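Local atomic coordinates of phosphoribosylamine--glycine ligase (Thermotoga maritima, PDB entry 1VKZ), a protein that catalyses the ATP-dependent ligation of glycine to 5-phospho-beta-D-ribosylamine, giving N(1)-(5-phospho-beta-D-ribosyl)glycinamide in de novo purine biosynthesis. Residues 375-379 with 395-401. Numbering follows the deposited sequence.
Sequences VLHCM and LAEKVHF
Strand residues 375-379 pack against the last turn of a helix, 395-398, and the extended tail 399-401 that leads out of it. The two segments diverge: CA atoms lie 5.9 Å apart at C378 and A396, on the last helical turn, but 9.6 Å at V375 and F401, on the tail. C378, F401 and L395 bury the most surface, and no hydrogen bond crosses the interface. C378, chi1 m, points its thiol at the helix end, where SG lies 3.9 Å from A396 CA, 4.1 Å from L395 CG and 4.1 Å from V399 CG2. L395 (t, p) also sets CD2 4.0 Å from M379 O. The final turn closes through K398 N to L395 O, 2.9 Å, and V399 N to A396 O, 3.2 Å, before the chain straightens. F401, chi1 p, turns its ring back to the strand: V375 CG2 is 3.6 Å from F401 CZ, and V375 CG1 makes an off-centre CH-pi contact 4.3 Å from the ring centroid. L376 (m, t) fills the middle, CD1 3.3 Å from V399 CG1 and 4.2 Å from F401 CE1. V375 and L376 both point toward the tail because they form a classic beta bulge opposite L333. This helix-on-sheet layer belongs to the C domain, away from the predicted ATP and metal sites; strand 374-382 lies between antiparallel strands 327-334 and 356-364, with helix 385-398 and its tail covering one face.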
# COMPACT_ATOMS: atom_id res chain seq x y z
N VAL A 375 -0.25 -13.88 -6.68
CA VAL A 375 0.44 -14.37 -7.86
C VAL A 375 0.30 -13.34 -8.96
O VAL A 375 1.30 -12.74 -9.43
CB VAL A 375 -0.11 -15.77 -8.28
CG1 VAL A 375 0.73 -16.43 -9.39
CG2 VAL A 375 -0.13 -16.66 -7.07
N LEU A 376 -0.94 -13.10 -9.35
CA LEU A 376 -1.24 -12.23 -10.48
C LEU A 376 -2.31 -11.20 -10.15
O LEU A 376 -3.24 -11.47 -9.39
CB LEU A 376 -1.73 -13.04 -11.69
CG LEU A 376 -0.77 -14.10 -12.18
CD1 LEU A 376 -1.48 -15.23 -12.88
CD2 LEU A 376 0.28 -13.50 -13.09
N HIS A 377 -2.21 -10.08 -10.84
CA HIS A 377 -3.24 -9.09 -10.89
C HIS A 377 -3.82 -9.10 -12.29
O HIS A 377 -3.14 -8.77 -13.24
CB HIS A 377 -2.62 -7.77 -10.50
CG HIS A 377 -1.97 -7.82 -9.17
ND1 HIS A 377 -2.50 -7.20 -8.06
CD2 HIS A 377 -0.87 -8.49 -8.74
CE1 HIS A 377 -1.73 -7.45 -7.01
NE2 HIS A 377 -0.73 -8.23 -7.40
N CYS A 378 -5.09 -9.50 -12.41
CA CYS A 378 -5.83 -9.42 -13.67
C CYS A 378 -6.61 -8.11 -13.81
O CYS A 378 -7.48 -7.79 -13.00
CB CYS A 378 -6.75 -10.61 -13.79
SG CYS A 378 -5.83 -12.14 -14.00
N MSE A 379 -6.26 -7.32 -14.81
CA MSE A 379 -6.86 -5.99 -14.97
C MSE A 379 -7.98 -6.04 -16.01
O MSE A 379 -7.85 -6.68 -17.05
CB MSE A 379 -5.83 -4.93 -15.40
CG MSE A 379 -4.53 -4.88 -14.58
SE MSE A 379 -4.81 -4.49 -12.67
CE MSE A 379 -4.80 -6.08 -12.07
N LEU A 395 -10.61 -12.27 -17.97
CA LEU A 395 -9.18 -12.58 -17.95
C LEU A 395 -8.84 -13.57 -16.84
O LEU A 395 -8.11 -14.52 -17.06
CB LEU A 395 -8.33 -11.31 -17.82
CG LEU A 395 -6.82 -11.48 -17.91
CD1 LEU A 395 -6.43 -12.34 -19.05
CD2 LEU A 395 -6.12 -10.12 -18.00
N ALA A 396 -9.38 -13.38 -15.65
CA ALA A 396 -9.02 -14.28 -14.56
C ALA A 396 -9.42 -15.76 -14.87
O ALA A 396 -8.70 -16.70 -14.47
CB ALA A 396 -9.64 -13.79 -13.25
N GLU A 397 -10.54 -15.94 -15.60
CA GLU A 397 -10.98 -17.27 -16.04
C GLU A 397 -10.01 -17.89 -17.05
O GLU A 397 -9.93 -19.11 -17.13
CB GLU A 397 -12.39 -17.20 -16.67
CG GLU A 397 -13.50 -16.65 -15.78
CD GLU A 397 -14.65 -16.01 -16.58
OE1 GLU A 397 -14.98 -16.53 -17.67
OE2 GLU A 397 -15.23 -14.98 -16.14
N LYS A 398 -9.30 -17.07 -17.82
CA LYS A 398 -8.32 -17.57 -18.82
C LYS A 398 -6.98 -17.96 -18.19
O LYS A 398 -6.15 -18.62 -18.81
CB LYS A 398 -8.02 -16.52 -19.89
CG LYS A 398 -9.14 -16.27 -20.89
CD LYS A 398 -8.60 -15.46 -22.09
CE LYS A 398 -9.71 -15.05 -23.06
NZ LYS A 398 -10.67 -14.11 -22.40
N VAL A 399 -6.79 -17.54 -16.95
CA VAL A 399 -5.50 -17.68 -16.29
C VAL A 399 -5.65 -18.84 -15.33
O VAL A 399 -6.61 -18.86 -14.55
CB VAL A 399 -5.10 -16.37 -15.55
CG1 VAL A 399 -3.84 -16.59 -14.75
CG2 VAL A 399 -4.88 -15.24 -16.52
N HIS A 400 -4.72 -19.80 -15.37
CA HIS A 400 -4.82 -20.97 -14.49
C HIS A 400 -3.53 -21.34 -13.78
O HIS A 400 -2.43 -21.27 -14.34
CB HIS A 400 -5.32 -22.16 -15.28
CG HIS A 400 -5.11 -23.51 -14.62
ND1 HIS A 400 -5.83 -23.93 -13.52
CD2 HIS A 400 -4.32 -24.56 -14.98
CE1 HIS A 400 -5.46 -25.17 -13.20
NE2 HIS A 400 -4.55 -25.56 -14.08
N PHE A 401 -3.69 -21.72 -12.53
CA PHE A 401 -2.68 -22.50 -11.83
C PHE A 401 -3.43 -23.18 -10.73
O PHE A 401 -4.51 -22.76 -10.38
CB PHE A 401 -1.53 -21.66 -11.32
CG PHE A 401 -1.94 -20.51 -10.45
CD1 PHE A 401 -2.29 -19.29 -11.01
CD2 PHE A 401 -1.97 -20.65 -9.06
CE1 PHE A 401 -2.64 -18.24 -10.22
CE2 PHE A 401 -2.34 -19.59 -8.26
CZ PHE A 401 -2.67 -18.40 -8.84